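Local coordinates for OxyA protein (Actinoplanes teichomyceticus, PDB 5HH3) that probably acts as a haem-dependent cytochrome P450 that carries out phenolic coupling during cyclisation of a glycopeptide antibiotic peptide, at residues D269-W274 against F329-V334; D131-L136 against H367-L372. All coordinates share one frame; numbering follows the deposited sequence.

In the fold
From the N terminus, helix 112-136 comes first, and its C-terminal end, 131-136, waits for a partner far down the chain. Helices 142-159 to 258-266 follow before the loop segment 269-274, which meets 329-334 in interaction 1 and closes a loop of 54 residues. The chain then passes the haem ligand Cys348 and runs through helix 351-368, whose end supplies 367-372 for interaction 2. That contact closes a loop of 230 residues, inside which interaction 1 is nested. Their centres lie about 24 Å apart and the two contacts do not touch, yet helix 351-368 relates them: Trp274 packs on its side, while Arg368 ends it.

Interaction 1 of 2, residues D269-W274 against F329-V334; sequences DTVPDW and FDITRV
Apolar packing joins two type I beta turns here, Val271 and Trp274 meeting Ile331 and Thr332 where the loop leading into helix 274-282 passes the loop that precedes the haem ligand. Trp274 CB lies 3.6 Å from Ile331 CG1, which is set anti to the backbone N (chi1 -157°); Ile331 CD1, beyond it, is 4.0 Å from Trp274 CB. The indole turns away from Ile331, its CG set between the backbone N and carbonyl carbon (chi1 69°), and packs on Leu264, Ile362 and Pro363 of helices 258-266 and 351-368. Val271 O lies in the indole plane, at its edge. Nearby, Val271 points CG1 at the second turn, 3.6 Å from Ile331 O and 3.8 Å from Thr332 CG2, the side chains of Val271 and Thr332 crossing obliquely. Helix 274-282 carries the ExxR motif of P450s, Glu277 and Arg280, and the salt bridge from Arg333 NE to Glu277 is consistent with the Glu-Arg-Arg triad of the family. The start of this helix thus packs against the turn that presents Arg333. Asp330 shapes that turn from within: its OD1 accepts from Thr332 N at 3.2 Å, an Asx turn, and from Thr332 OG1 at 2.8 Å. Both donors come from one face of the carboxylate, the amide well above the plane and the hydroxyl on the syn side. Asp273, at the N-cap position of the helix, makes no capping bond; its OD2 makes instead a weak hydrogen bond with Arg335 N, and its CB lies 4.5 Å from Arg333 O.

Interaction 2 of 2, residues D131-L136 against H367-L372; sequences DAIEAL and HRFPTL
Asp131 OD1 is gripped by both terminal nitrogens of Arg368, NH1 and NH2 each standing 2.8 Å from it. The guanidinium arrives end-on with both N-H groups directed at one oxygen, so each bond is bent, near 140°. NH2 comes nearly in line with the C-O bond and NH1 on the syn side, while the carboxylate plane is turned 38° from the guanidinium. NH2 serves a second acid as well: Glu134 OE1 lies 3.0 Å away and somewhat tilted from the guanidinium plane. Two carboxylates therefore share one arginine in a salt-bridge network; the i, i+3 spacing lets both converge on it, although Asp131 leaves the backbone pointing away from 367-372 and returns only with its carboxylate. Two negative groups so close would probably stabilise the arginine's charge, and Gln127 OE1 takes a further bond from NH1. Arg368 CG, anti to the backbone N (chi1 -177°), sits 3.6 Å above the centre of the Phe369 ring, so this methylene lies on a face of the ring; the chain beyond it bends at chi2 and chi3. Phe369 in turn carries the apolar half of the contact. Its CE2 is 3.9 Å from Ile133 CG2, and Glu134 CB comes to the ring edge, 4.1 Å from CZ. Phe369 also stacks with the ring of Trp397 at the C terminus. The salt-bridge network and the ring together join the C-terminal end of helix 112-136 to the point where helix 351-368 gives way to a turn, with Ile133 reaching on to Phe142 and Phe146 of helix 142-159.

Interaction 1 of 2, residues D269-W274 against F329-V334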
ATOM      1  N   ASP B 269     -42.034  19.134  -3.611  1.00 61.70           N
ATOM      2  CA  ASP B 269     -42.888  18.326  -2.730  1.00 62.93           C
ATOM      3  C   ASP B 269     -43.357  17.015  -3.363  1.00 61.60           C
ATOM      4  O   ASP B 269     -43.745  16.097  -2.642  1.00 60.54           O
ATOM      5  CB  ASP B 269     -44.101  19.147  -2.277  1.00 67.09           C
ATOM      6  CG  ASP B 269     -43.702  20.411  -1.535  1.00 68.34           C
ATOM      7  OD1 ASP B 269     -42.680  20.383  -0.814  1.00 68.39           O
ATOM      8  OD2 ASP B 269     -44.402  21.434  -1.687  1.00 73.27           O
ATOM      9  N   THR B 270     -43.324  16.930  -4.694  1.00 60.72           N
ATOM     10  CA  THR B 270     -43.607  15.684  -5.399  1.00 60.40           C
ATOM     11  C   THR B 270     -42.455  14.682  -5.315  1.00 58.31           C
ATOM     12  O   THR B 270     -42.683  13.503  -5.557  1.00 59.92           O
ATOM     13  CB  THR B 270     -43.937  15.907  -6.894  1.00 61.68           C
ATOM     14  OG1 THR B 270     -42.816  16.493  -7.573  1.00 60.21           O
ATOM     15  CG2 THR B 270     -45.164  16.797  -7.058  1.00 63.71           C
ATOM     16  N   VAL B 271     -41.239  15.142  -4.984  1.00 55.59           N
ATOM     17  CA  VAL B 271     -40.031  14.281  -4.904  1.00 52.40           C
ATOM     18  C   VAL B 271     -39.370  14.378  -3.518  1.00 50.65           C
ATOM     19  O   VAL B 271     -38.201  14.721  -3.404  1.00 47.96           O
ATOM     20  CB  VAL B 271     -39.018  14.607  -6.049  1.00 51.04           C
ATOM     21  CG1 VAL B 271     -39.556  14.133  -7.393  1.00 51.57           C
ATOM     22  CG2 VAL B 271     -38.704  16.103  -6.141  1.00 51.38           C
ATOM     23  N   PRO B 272     -40.118  14.046  -2.448  1.00 52.33           N
ATOM     24  CA  PRO B 272     -39.575  14.207  -1.090  1.00 51.52           C
ATOM     25  C   PRO B 272     -38.275  13.457  -0.814  1.00 48.84           C
ATOM     26  O   PRO B 272     -37.468  13.939  -0.025  1.00 47.86           O
ATOM     27  CB  PRO B 272     -40.694  13.659  -0.199  1.00 53.13           C
ATOM     28  CG  PRO B 272     -41.382  12.670  -1.068  1.00 54.05           C
ATOM     29  CD  PRO B 272     -41.406  13.330  -2.417  1.00 54.55           C
ATOM     30  N   ASP B 273     -38.069  12.296  -1.440  1.00 48.13           N
ATOM     31  CA  ASP B 273     -36.847  11.503  -1.206  1.00 46.60           C
ATOM     32  C   ASP B 273     -35.755  11.714  -2.263  1.00 43.47           C
ATOM     33  O   ASP B 273     -34.878  10.871  -2.401  1.00 42.29           O
ATOM     34  CB  ASP B 273     -37.197  10.005  -1.079  1.00 47.56           C
ATOM     35  CG  ASP B 273     -38.136   9.723   0.084  1.00 50.66           C
ATOM     36  OD1 ASP B 273     -37.888  10.249   1.190  1.00 50.78           O
ATOM     37  OD2 ASP B 273     -39.128   8.984  -0.112  1.00 53.16           O
ATOM     38  N   TRP B 274     -35.788  12.847  -2.971  1.00 42.89           N
ATOM     39  CA  TRP B 274     -34.858  13.106  -4.087  1.00 40.85           C
ATOM     40  C   TRP B 274     -33.371  12.939  -3.720  1.00 38.57           C
ATOM     41  O   TRP B 274     -32.581  12.462  -4.538  1.00 37.59           O
ATOM     42  CB  TRP B 274     -35.086  14.515  -4.669  1.00 41.25           C
ATOM     43  CG  TRP B 274     -34.676  15.635  -3.757  1.00 40.20           C
ATOM     44  CD1 TRP B 274     -35.465  16.300  -2.855  1.00 41.48           C
ATOM     45  CD2 TRP B 274     -33.391  16.231  -3.670  1.00 38.39           C
ATOM     46  NE1 TRP B 274     -34.739  17.245  -2.193  1.00 40.44           N
ATOM     47  CE2 TRP B 274     -33.461  17.235  -2.677  1.00 38.77           C
ATOM     48  CE3 TRP B 274     -32.172  16.002  -4.315  1.00 36.99           C
ATOM     49  CZ2 TRP B 274     -32.368  18.011  -2.321  1.00 37.47           C
ATOM     50  CZ3 TRP B 274     -31.081  16.780  -3.956  1.00 36.21           C
ATOM     51  CH2 TRP B 274     -31.191  17.773  -2.971  1.00 36.49           C
ATOM     52  N   PHE B 329     -30.733   6.825 -12.977  1.00 39.40           N
ATOM     53  CA  PHE B 329     -31.093   7.954 -12.100  1.00 39.66           C
ATOM     54  C   PHE B 329     -32.552   8.355 -12.322  1.00 40.95           C
ATOM     55  O   PHE B 329     -32.950   8.646 -13.432  1.00 41.53           O
ATOM     56  CB  PHE B 329     -30.179   9.155 -12.352  1.00 38.81           C
ATOM     57  CG  PHE B 329     -30.498  10.342 -11.517  1.00 38.87           C
ATOM     58  CD1 PHE B 329     -30.539  10.240 -10.136  1.00 37.95           C
ATOM     59  CD2 PHE B 329     -30.772  11.577 -12.110  1.00 39.82           C
ATOM     60  CE1 PHE B 329     -30.832  11.340  -9.349  1.00 38.49           C
ATOM     61  CE2 PHE B 329     -31.064  12.685 -11.329  1.00 40.08           C
ATOM     62  CZ  PHE B 329     -31.107  12.567  -9.948  1.00 39.24           C
ATOM     63  N   ASP B 330     -33.333   8.329 -11.250  1.00 41.44           N
ATOM     64  CA  ASP B 330     -34.769   8.613 -11.312  1.00 43.21           C
ATOM     65  C   ASP B 330     -35.144   9.315 -10.020  1.00 42.88           C
ATOM     66  O   ASP B 330     -35.370   8.684  -8.987  1.00 41.46           O
ATOM     67  CB  ASP B 330     -35.579   7.335 -11.500  1.00 44.25           C
ATOM     68  CG  ASP B 330     -37.089   7.574 -11.461  1.00 46.94           C
ATOM     69  OD1 ASP B 330     -37.552   8.728 -11.465  1.00 47.26           O
ATOM     70  OD2 ASP B 330     -37.829   6.582 -11.406  1.00 50.36           O
ATOM     71  N   ILE B 331     -35.215  10.633 -10.109  1.00 43.67           N
ATOM     72  CA  ILE B 331     -35.439  11.484  -8.961  1.00 43.73           C
ATOM     73  C   ILE B 331     -36.806  11.273  -8.265  1.00 44.98           C
ATOM     74  O   ILE B 331     -36.975  11.700  -7.122  1.00 44.92           O
ATOM     75  CB  ILE B 331     -35.230  12.965  -9.374  1.00 44.85           C
ATOM     76  CG1 ILE B 331     -34.903  13.830  -8.160  1.00 44.38           C
ATOM     77  CG2 ILE B 331     -36.424  13.504 -10.155  1.00 46.75           C
ATOM     78  CD1 ILE B 331     -34.150  15.084  -8.545  1.00 45.05           C
ATOM     79  N   THR B 332     -37.761  10.623  -8.941  1.00 46.53           N
ATOM     80  CA  THR B 332     -39.090  10.317  -8.371  1.00 48.14           C
ATOM     81  C   THR B 332     -39.185   8.922  -7.720  1.00 48.09           C
ATOM     82  O   THR B 332     -40.257   8.548  -7.248  1.00 50.12           O
ATOM     83  CB  THR B 332     -40.205  10.376  -9.447  1.00 49.88           C
ATOM     84  OG1 THR B 332     -40.065   9.261 -10.332  1.00 49.48           O
ATOM     85  CG2 THR B 332     -40.159  11.682 -10.264  1.00 50.69           C
ATOM     86  N   ARG B 333     -38.104   8.145  -7.721  1.00 46.69           N
ATOM     87  CA  ARG B 333     -38.105   6.818  -7.093  1.00 47.06           C
ATOM     88  C   ARG B 333     -38.567   6.915  -5.632  1.00 48.13           C
ATOM     89  O   ARG B 333     -38.037   7.708  -4.855  1.00 46.62           O
ATOM     90  CB  ARG B 333     -36.719   6.168  -7.159  1.00 44.99           C
ATOM     91  CG  ARG B 333     -36.672   4.705  -6.715  1.00 45.24           C
ATOM     92  CD  ARG B 333     -35.238   4.221  -6.463  1.00 43.19           C
ATOM     93  NE  ARG B 333     -34.402   4.521  -7.615  1.00 42.75           N
ATOM     94  CZ  ARG B 333     -34.462   3.884  -8.783  1.00 43.81           C
ATOM     95  NH1 ARG B 333     -35.270   2.832  -8.973  1.00 45.02           N
ATOM     96  NH2 ARG B 333     -33.683   4.293  -9.778  1.00 43.66           N
ATOM     97  N   VAL B 334     -39.567   6.107  -5.287  1.00 50.27           N
ATOM     98  CA  VAL B 334     -40.118   6.055  -3.939  1.00 51.23           C
ATOM     99  C   VAL B 334     -39.136   5.336  -3.007  1.00 50.23           C
ATOM    100  O   VAL B 334     -38.699   4.225  -3.299  1.00 48.37           O
ATOM    101  CB  VAL B 334     -41.502   5.371  -3.952  1.00 54.42           C
ATOM    102  CG1 VAL B 334     -41.998   5.075  -2.540  1.00 55.76           C
ATOM    103  CG2 VAL B 334     -42.494   6.262  -4.694  1.00 56.35           C
TER

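Interaction 2 of 2, residues D131-L136 against H367-L372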
ATOM      1  N   ASP B 131     -23.143  33.537  -5.607  1.00 42.61           N
ATOM      2  CA  ASP B 131     -22.867  34.939  -5.966  1.00 44.74           C
ATOM      3  C   ASP B 131     -21.450  35.088  -6.526  1.00 44.26           C
ATOM      4  O   ASP B 131     -21.262  35.761  -7.528  1.00 44.15           O
ATOM      5  CB  ASP B 131     -23.054  35.900  -4.763  1.00 46.45           C
ATOM      6  CG  ASP B 131     -24.519  36.061  -4.341  1.00 47.57           C
ATOM      7  OD1 ASP B 131     -25.405  35.560  -5.056  1.00 48.40           O
ATOM      8  OD2 ASP B 131     -24.791  36.683  -3.284  1.00 48.83           O
ATOM      9  N   ALA B 132     -20.462  34.474  -5.872  1.00 42.46           N
ATOM     10  CA  ALA B 132     -19.067  34.527  -6.349  1.00 43.28           C
ATOM     11  C   ALA B 132     -18.882  33.868  -7.734  1.00 42.71           C
ATOM     12  O   ALA B 132     -18.124  34.358  -8.556  1.00 42.73           O
ATOM     13  CB  ALA B 132     -18.129  33.871  -5.338  1.00 42.86           C
ATOM     14  N   ILE B 133     -19.562  32.748  -7.970  1.00 41.95           N
ATOM     15  CA  ILE B 133     -19.531  32.065  -9.278  1.00 42.21           C
ATOM     16  C   ILE B 133     -20.133  32.984 -10.334  1.00 44.16           C
ATOM     17  O   ILE B 133     -19.544  33.193 -11.392  1.00 45.00           O
ATOM     18  CB  ILE B 133     -20.296  30.706  -9.248  1.00 40.66           C
ATOM     19  CG1 ILE B 133     -19.524  29.681  -8.414  1.00 39.18           C
ATOM     20  CG2 ILE B 133     -20.517  30.166 -10.662  1.00 41.07           C
ATOM     21  CD1 ILE B 133     -20.338  28.469  -8.007  1.00 37.60           C
ATOM     22  N   GLU B 134     -21.293  33.553 -10.025  1.00 45.63           N
ATOM     23  CA  GLU B 134     -21.969  34.476 -10.950  1.00 48.50           C
ATOM     24  C   GLU B 134     -21.083  35.688 -11.286  1.00 48.91           C
ATOM     25  O   GLU B 134     -20.949  36.053 -12.457  1.00 49.78           O
ATOM     26  CB  GLU B 134     -23.343  34.905 -10.405  1.00 50.65           C
ATOM     27  CG  GLU B 134     -24.257  35.510 -11.467  1.00 54.82           C
ATOM     28  CD  GLU B 134     -25.731  35.587 -11.074  1.00 57.07           C
ATOM     29  OE1 GLU B 134     -26.106  35.400  -9.893  1.00 57.71           O
ATOM     30  OE2 GLU B 134     -26.535  35.855 -11.987  1.00 62.19           O
ATOM     31  N   ALA B 135     -20.432  36.264 -10.278  1.00 47.75           N
ATOM     32  CA  ALA B 135     -19.526  37.391 -10.506  1.00 49.10           C
ATOM     33  C   ALA B 135     -18.283  37.047 -11.332  1.00 49.23           C
ATOM     34  O   ALA B 135     -17.760  37.923 -12.021  1.00 50.37           O
ATOM     35  CB  ALA B 135     -19.125  38.047  -9.184  1.00 49.43           C
ATOM     36  N   LEU B 136     -17.804  35.803 -11.279  1.00 47.90           N
ATOM     37  CA  LEU B 136     -16.682  35.380 -12.143  1.00 49.02           C
ATOM     38  C   LEU B 136     -17.072  35.326 -13.616  1.00 49.97           C
ATOM     39  O   LEU B 136     -16.289  35.719 -14.477  1.00 51.51           O
ATOM     40  CB  LEU B 136     -16.116  34.016 -11.735  1.00 48.05           C
ATOM     41  CG  LEU B 136     -15.340  34.007 -10.426  1.00 47.94           C
ATOM     42  CD1 LEU B 136     -15.294  32.597  -9.885  1.00 46.47           C
ATOM     43  CD2 LEU B 136     -13.944  34.592 -10.600  1.00 49.85           C
ATOM     44  N   HIS B 367     -32.000  26.415  -8.661  1.00 44.86           N
ATOM     45  CA  HIS B 367     -32.693  27.704  -8.733  1.00 47.41           C
ATOM     46  C   HIS B 367     -31.860  28.834  -9.322  1.00 48.39           C
ATOM     47  O   HIS B 367     -32.400  29.689 -10.036  1.00 49.65           O
ATOM     48  CB  HIS B 367     -33.225  28.155  -7.361  1.00 48.03           C
ATOM     49  CG  HIS B 367     -34.511  27.500  -6.981  1.00 49.81           C
ATOM     50  ND1 HIS B 367     -34.570  26.383  -6.168  1.00 49.05           N
ATOM     51  CD2 HIS B 367     -35.787  27.780  -7.330  1.00 51.71           C
ATOM     52  CE1 HIS B 367     -35.828  26.012  -6.027  1.00 49.91           C
ATOM     53  NE2 HIS B 367     -36.587  26.843  -6.723  1.00 52.30           N
ATOM     54  N   ARG B 368     -30.568  28.878  -9.008  1.00 46.77           N
ATOM     55  CA  ARG B 368     -29.745  29.991  -9.483  1.00 47.34           C
ATOM     56  C   ARG B 368     -29.414  29.860 -10.971  1.00 47.80           C
ATOM     57  O   ARG B 368     -29.408  30.847 -11.693  1.00 48.81           O
ATOM     58  CB  ARG B 368     -28.450  30.118  -8.679  1.00 45.89           C
ATOM     59  CG  ARG B 368     -27.575  31.298  -9.085  1.00 47.29           C
ATOM     60  CD  ARG B 368     -28.238  32.637  -8.774  1.00 48.60           C
ATOM     61  NE  ARG B 368     -28.226  32.825  -7.330  1.00 48.30           N
ATOM     62  CZ  ARG B 368     -27.285  33.473  -6.644  1.00 48.89           C
ATOM     63  NH1 ARG B 368     -27.379  33.530  -5.324  1.00 49.68           N
ATOM     64  NH2 ARG B 368     -26.257  34.070  -7.244  1.00 49.54           N
ATOM     65  N   PHE B 369     -29.097  28.647 -11.404  1.00 46.96           N
ATOM     66  CA  PHE B 369     -28.643  28.408 -12.755  1.00 48.19           C
ATOM     67  C   PHE B 369     -29.477  27.300 -13.380  1.00 47.42           C
ATOM     68  O   PHE B 369     -28.979  26.209 -13.591  1.00 46.07           O
ATOM     69  CB  PHE B 369     -27.147  28.031 -12.754  1.00 48.14           C
ATOM     70  CG  PHE B 369     -26.229  29.121 -12.231  1.00 49.36           C
ATOM     71  CD1 PHE B 369     -26.293  30.412 -12.735  1.00 51.43           C
ATOM     72  CD2 PHE B 369     -25.271  28.836 -11.247  1.00 48.77           C
ATOM     73  CE1 PHE B 369     -25.445  31.411 -12.258  1.00 52.49           C
ATOM     74  CE2 PHE B 369     -24.417  29.821 -10.780  1.00 49.48           C
ATOM     75  CZ  PHE B 369     -24.503  31.108 -11.283  1.00 51.26           C
ATOM     76  N   PRO B 370     -30.759  27.580 -13.694  1.00 48.13           N
ATOM     77  CA  PRO B 370     -31.568  26.568 -14.400  1.00 48.42           C
ATOM     78  C   PRO B 370     -31.077  26.208 -15.812  1.00 49.06           C
ATOM     79  O   PRO B 370     -31.490  25.179 -16.338  1.00 50.17           O
ATOM     80  CB  PRO B 370     -32.965  27.215 -14.457  1.00 50.02           C
ATOM     81  CG  PRO B 370     -32.718  28.669 -14.291  1.00 50.76           C
ATOM     82  CD  PRO B 370     -31.582  28.744 -13.312  1.00 49.13           C
ATOM     83  N   THR B 371     -30.221  27.052 -16.404  1.00 49.31           N
ATOM     84  CA  THR B 371     -29.590  26.816 -17.709  1.00 50.32           C
ATOM     85  C   THR B 371     -28.189  26.181 -17.616  1.00 49.15           C
ATOM     86  O   THR B 371     -27.459  26.126 -18.623  1.00 49.68           O
ATOM     87  CB  THR B 371     -29.453  28.152 -18.469  1.00 52.47           C
ATOM     88  OG1 THR B 371     -28.820  29.108 -17.606  1.00 52.75           O
ATOM     89  CG2 THR B 371     -30.822  28.682 -18.884  1.00 53.82           C
ATOM     90  N   LEU B 372     -27.808  25.697 -16.428  1.00 46.84           N
ATOM     91  CA  LEU B 372     -26.481  25.116 -16.215  1.00 45.51           C
ATOM     92  C   LEU B 372     -26.176  24.036 -17.260  1.00 45.45           C
ATOM     93  O   LEU B 372     -27.012  23.179 -17.512  1.00 44.97           O
ATOM     94  CB  LEU B 372     -26.395  24.494 -14.810  1.00 44.69           C
ATOM     95  CG  LEU B 372     -25.008  24.122 -14.302  1.00 43.87           C
ATOM     96  CD1 LEU B 372     -24.268  25.401 -13.927  1.00 44.28           C
ATOM     97  CD2 LEU B 372     -25.127  23.192 -13.110  1.00 43.03           C
TER